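Long-range contacts in nuclear import protein MOG1 (Saccharomyces cerevisiae, PDB 1JHS), which works in the Ran GTPase system by interacting with the yeast Ran GSP1, supporting nuclear protein import and poly(A)+ mRNA export: residues T105-E110 / T123-V128; I144-T149 / P162-A167. The protein carries 1 engineered substitution. All coordinates share one frame; numbering follows the deposited sequence.

Contact 1: residues T105-E110 / T123-V128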
loop_
_atom_site.group_PDB
_atom_site.type_symbol
_atom_site.label_atom_id
_atom_site.label_comp_id
_atom_site.label_asym_id
_atom_site.label_seq_id
_atom_site.Cartn_x
_atom_site.Cartn_y
_atom_site.Cartn_z
ATOM N N THR A 105 -2.241 7.917 -5.616
ATOM C CA THR A 105 -1.178 7.033 -5.140
ATOM C C THR A 105 0.066 7.818 -4.674
ATOM O O THR A 105 0.318 8.926 -5.139
ATOM C CB THR A 105 -0.706 6.061 -6.265
ATOM O OG1 THR A 105 -0.203 6.817 -7.384
ATOM C CG2 THR A 105 -1.857 5.205 -6.746
ATOM N N GLY A 106 0.839 7.214 -3.769
ATOM C CA GLY A 106 2.062 7.849 -3.310
ATOM C C GLY A 106 2.893 6.890 -2.465
ATOM O O GLY A 106 2.413 5.808 -2.098
ATOM N N LEU A 107 4.154 7.258 -2.230
ATOM C CA LEU A 107 5.055 6.495 -1.361
ATOM C C LEU A 107 5.236 7.449 -0.170
ATOM O O LEU A 107 5.453 8.645 -0.355
ATOM C CB LEU A 107 6.412 6.268 -2.013
ATOM C CG LEU A 107 6.526 5.274 -3.157
ATOM C CD1 LEU A 107 7.990 5.273 -3.580
ATOM C CD2 LEU A 107 6.096 3.881 -2.706
ATOM N N VAL A 108 5.179 6.917 1.034
ATOM C CA VAL A 108 5.242 7.737 2.240
ATOM C C VAL A 108 6.314 7.236 3.198
ATOM O O VAL A 108 6.571 6.040 3.269
ATOM C CB VAL A 108 3.858 7.677 2.930
ATOM C CG1 VAL A 108 3.921 8.253 4.349
ATOM C CG2 VAL A 108 2.839 8.457 2.056
ATOM N N MET A 109 6.931 8.163 3.930
ATOM C CA MET A 109 7.974 7.786 4.870
ATOM C C MET A 109 7.944 8.725 6.060
ATOM O O MET A 109 7.794 9.948 5.912
ATOM C CB MET A 109 9.344 7.890 4.199
ATOM C CG MET A 109 10.514 7.325 5.018
ATOM S SD MET A 109 12.073 7.562 4.079
ATOM C CE MET A 109 11.998 9.275 3.893
ATOM N N GLU A 110 8.064 8.141 7.246
ATOM C CA GLU A 110 8.091 8.917 8.482
ATOM C C GLU A 110 9.346 9.786 8.473
ATOM O O GLU A 110 10.399 9.338 8.004
ATOM C CB GLU A 110 8.187 7.964 9.688
ATOM C CG GLU A 110 8.789 8.599 10.962
ATOM C CD GLU A 110 8.848 7.617 12.112
ATOM O OE1 GLU A 110 7.767 7.150 12.524
ATOM O OE2 GLU A 110 9.968 7.310 12.600
ATOM N N THR A 123 13.942 1.800 8.922
ATOM C CA THR A 123 12.983 2.676 8.230
ATOM C C THR A 123 12.022 1.806 7.423
ATOM O O THR A 123 12.423 0.785 6.895
ATOM C CB THR A 123 13.689 3.584 7.196
ATOM O OG1 THR A 123 14.652 4.400 7.859
ATOM C CG2 THR A 123 12.677 4.491 6.487
ATOM N N VAL A 124 10.766 2.224 7.329
ATOM C CA VAL A 124 9.779 1.499 6.533
ATOM C C VAL A 124 9.097 2.516 5.597
ATOM O O VAL A 124 8.621 3.556 6.059
ATOM C CB VAL A 124 8.695 0.833 7.429
ATOM C CG1 VAL A 124 7.613 0.151 6.548
ATOM C CG2 VAL A 124 9.346 -0.235 8.341
ATOM N N VAL A 125 9.094 2.244 4.298
ATOM C CA VAL A 125 8.414 3.125 3.350
ATOM C C VAL A 125 7.074 2.444 3.144
ATOM O O VAL A 125 7.001 1.213 3.220
ATOM C CB VAL A 125 9.188 3.231 2.009
ATOM C CG1 VAL A 125 8.269 3.825 0.888
ATOM C CG2 VAL A 125 10.384 4.170 2.210
ATOM N N ILE A 126 6.013 3.216 2.918
ATOM C CA ILE A 126 4.713 2.593 2.721
ATOM C C ILE A 126 4.091 3.141 1.460
ATOM O O ILE A 126 3.983 4.359 1.295
ATOM C CB ILE A 126 3.741 2.886 3.919
ATOM C CG1 ILE A 126 4.380 2.466 5.260
ATOM C CG2 ILE A 126 2.426 2.102 3.719
ATOM C CD1 ILE A 126 3.676 3.071 6.485
ATOM N N GLY A 127 3.729 2.258 0.537
ATOM C CA GLY A 127 3.079 2.745 -0.665
ATOM C C GLY A 127 1.619 2.850 -0.259
ATOM O O GLY A 127 1.089 1.925 0.338
ATOM N N VAL A 128 0.956 3.962 -0.547
ATOM C CA VAL A 128 -0.454 4.060 -0.161
ATOM C C VAL A 128 -1.295 4.526 -1.344
ATOM O O VAL A 128 -0.953 5.518 -1.990
ATOM C CB VAL A 128 -0.668 5.073 0.984
ATOM C CG1 VAL A 128 -2.164 5.140 1.363
ATOM C CG2 VAL A 128 0.166 4.667 2.201
HETATM O O HOH W 1 7.786 5.279 7.697
#
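Gly106 and Val128 pair through two backbone hydrogen bonds, Val128 N to Gly106 O at 2.8 Å and the more bent Gly106 N to Val128 O at 3.0 Å. Two residues further on, Val108 and Ile126 repeat the pattern, with Val108 N 2.8 Å from Ile126 O and Ile126 N 2.9 Å from Val108 O. These are the hydrogen-bonded pairs of an antiparallel beta hairpin, 103-113 with 124-133. Val128 O also receives the indole N-H of Trp74. Toward the joining loop, a water accepts from Glu110 N and donates to Val124 O.

Val108 and Val128, on the same face as Ile126, pack against helix 70-83: Val108 on Trp74 and Val78, Val128 on Val78 and Leu81. On the face of Leu107, Leu107 CD2 lies 3.8 Å from Gly127 CA, in a non-hydrogen-bonded pair whose backbones approach closely. Met109 CG, anti to its backbone N (chi1 -172°), and SD both meet the methyl CG2 of Thr123, CG at 3.9 Å. Cys165 and Tyr169 of helix 163-178 pack on Leu107. Cohesion between the strands is thus mainly backbone bonding, while Leu107, Val108 and Val128 turn apolar surface to helices on the two faces.

Contact 2: residues I144-T149 / P162-A167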
loop_
_atom_site.group_PDB
_atom_site.type_symbol
_atom_site.label_atom_id
_atom_site.label_comp_id
_atom_site.label_asym_id
_atom_site.label_seq_id
_atom_site.Cartn_x
_atom_site.Cartn_y
_atom_site.Cartn_z
ATOM N N ILE A 144 1.218 -0.896 1.043
ATOM C CA ILE A 144 2.258 -1.876 0.787
ATOM C C ILE A 144 3.430 -1.447 1.654
ATOM O O ILE A 144 3.986 -0.372 1.462
ATOM C CB ILE A 144 2.687 -1.911 -0.704
ATOM C CG1 ILE A 144 1.466 -2.190 -1.605
ATOM C CG2 ILE A 144 3.773 -3.025 -0.893
ATOM C CD1 ILE A 144 1.768 -2.257 -3.148
ATOM N N ASN A 145 3.797 -2.308 2.605
ATOM C CA ASN A 145 4.889 -2.024 3.523
ATOM C C ASN A 145 6.223 -2.517 2.971
ATOM O O ASN A 145 6.314 -3.647 2.499
ATOM C CB ASN A 145 4.614 -2.693 4.864
ATOM C CG ASN A 145 3.280 -2.324 5.400
ATOM O OD1 ASN A 145 3.032 -1.148 5.725
ATOM N ND2 ASN A 145 2.378 -3.306 5.488
ATOM N N VAL A 146 7.242 -1.654 3.041
ATOM C CA VAL A 146 8.569 -1.973 2.556
ATOM C C VAL A 146 9.619 -1.708 3.648
ATOM O O VAL A 146 10.104 -0.582 3.801
ATOM C CB VAL A 146 8.919 -1.106 1.310
ATOM C CG1 VAL A 146 10.153 -1.681 0.596
ATOM C CG2 VAL A 146 7.688 -1.004 0.375
ATOM N N PRO A 147 9.972 -2.745 4.432
ATOM C CA PRO A 147 10.975 -2.567 5.496
ATOM C C PRO A 147 12.309 -2.429 4.764
ATOM O O PRO A 147 12.764 -3.386 4.127
ATOM C CB PRO A 147 10.882 -3.874 6.310
ATOM C CG PRO A 147 9.441 -4.418 5.959
ATOM C CD PRO A 147 9.343 -4.079 4.489
ATOM N N LEU A 148 12.938 -1.253 4.870
ATOM C CA LEU A 148 14.185 -1.000 4.142
ATOM C C LEU A 148 15.440 -1.607 4.751
ATOM O O LEU A 148 15.539 -1.769 5.962
ATOM C CB LEU A 148 14.440 0.505 3.993
ATOM C CG LEU A 148 13.356 1.391 3.374
ATOM C CD1 LEU A 148 13.887 2.806 3.168
ATOM C CD2 LEU A 148 12.922 0.778 2.037
ATOM N N THR A 149 16.409 -1.899 3.885
ATOM C CA THR A 149 17.675 -2.450 4.335
ATOM C C THR A 149 18.453 -1.229 4.828
ATOM O O THR A 149 18.029 -0.089 4.620
ATOM C CB THR A 149 18.470 -3.079 3.163
ATOM O OG1 THR A 149 18.769 -2.058 2.202
ATOM C CG2 THR A 149 17.678 -4.179 2.474
ATOM N N PRO A 162 15.264 4.487 -3.410
ATOM C CA PRO A 162 15.760 3.126 -3.637
ATOM C C PRO A 162 15.031 2.460 -4.812
ATOM O O PRO A 162 13.835 2.683 -5.019
ATOM C CB PRO A 162 15.460 2.420 -2.311
ATOM C CG PRO A 162 15.552 3.518 -1.306
ATOM C CD PRO A 162 14.863 4.683 -2.002
ATOM N N ALA A 163 15.750 1.647 -5.581
ATOM C CA ALA A 163 15.148 0.947 -6.722
ATOM C C ALA A 163 13.935 0.119 -6.314
ATOM O O ALA A 163 12.948 0.049 -7.048
ATOM C CB ALA A 163 16.175 0.014 -7.381
ATOM N N ARG A 164 14.019 -0.531 -5.157
ATOM C CA ARG A 164 12.911 -1.385 -4.726
ATOM C C ARG A 164 11.668 -0.548 -4.452
ATOM O O ARG A 164 10.551 -1.013 -4.673
ATOM C CB ARG A 164 13.287 -2.197 -3.478
ATOM C CG ARG A 164 12.201 -3.198 -3.077
ATOM C CD ARG A 164 12.735 -4.292 -2.159
ATOM N NE ARG A 164 13.307 -3.786 -0.908
ATOM C CZ ARG A 164 12.844 -4.089 0.305
ATOM N NH1 ARG A 164 11.788 -4.880 0.435
ATOM N NH2 ARG A 164 13.484 -3.659 1.387
ATOM N N CYS A 165 11.854 0.673 -3.953
ATOM C CA CYS A 165 10.709 1.555 -3.716
ATOM C C CYS A 165 10.064 1.921 -5.051
ATOM O O CYS A 165 8.845 2.036 -5.159
ATOM C CB CYS A 165 11.156 2.806 -2.986
ATOM S SG CYS A 165 11.600 2.411 -1.255
ATOM N N HIS A 166 10.895 2.117 -6.072
ATOM C CA HIS A 166 10.369 2.415 -7.401
ATOM C C HIS A 166 9.545 1.209 -7.886
ATOM O O HIS A 166 8.476 1.364 -8.522
ATOM C CB HIS A 166 11.534 2.689 -8.361
ATOM C CG HIS A 166 11.101 3.076 -9.737
ATOM N ND1 HIS A 166 10.562 2.174 -10.631
ATOM C CD2 HIS A 166 11.063 4.284 -10.354
ATOM C CE1 HIS A 166 10.205 2.810 -11.739
ATOM N NE2 HIS A 166 10.497 4.092 -11.595
ATOM N N ALA A 167 10.018 0.008 -7.560
ATOM C CA ALA A 167 9.328 -1.207 -7.976
ATOM C C ALA A 167 7.994 -1.310 -7.226
ATOM O O ALA A 167 6.953 -1.608 -7.828
ATOM C CB ALA A 167 10.193 -2.419 -7.684
#
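Arg164 NH2 is gripped from two directions, donating to Pro147 O across the contact at 2.8 Å and forming a salt bridge with Glu152 OE1. The setting is a helix packed on one face of the seven-stranded antiparallel sheet of the Mog1 fold: the end of strand 138-147 packs against the first turn of helix 163-178, and Arg164 reaches from the helix to the strand's last residues. Pro147 O sits in the guanidinium plane at its edge, whereas the donor stands 39° out of the carbonyl plane. NH1 is held in turn by Glu55 OE2 and Asn54 OD1, so two acidic groups probably offset this buried positive charge.

The long side chain leaves the helix with CG anti to the backbone N (chi1 -175°) and bends at chi3 (59°), which brings NE round toward the strand. Val146 CG1 lies over the centre of one guanidinium face, 3.6 Å from Arg164 CZ, the two side chains sliding past each other in opposite directions. A leucine here would probably leave Pro147 O relying on a weak bond from Asn54 ND2, and Glu55 and Glu152 without their positive mate.

Glu152 OE1 also accepts from Thr149 N, and Thr149 occupies the N-cap of helix 150-157, so the arginine is tied to that helix start as well. The contact turns apolar one residue along the helix, where Leu148 CD2 rests 3.9 Å from Cys165 SG.

In the fold
Along the chain the two contacts come in series. Contact 1 closes first, bringing strand 124-133 back beside strand 103-113 after a connection that is mostly loop. The chain then turns into strand 138-147, the next neighbour in the same sheet, and contact 2 closes a second loop, which contains helix 150-157, when helix 163-178 settles on that strand's end. Strands 124-133 and 138-147 join the two directly: Gly127 N probably bonds Ile144 O and Val146 N probably bonds Val125 O. Leu107 CD1 also packs against Cys165 O, and the Cys165 side chain touches Val125, so the helix of contact 2 packs on both strands of contact 1.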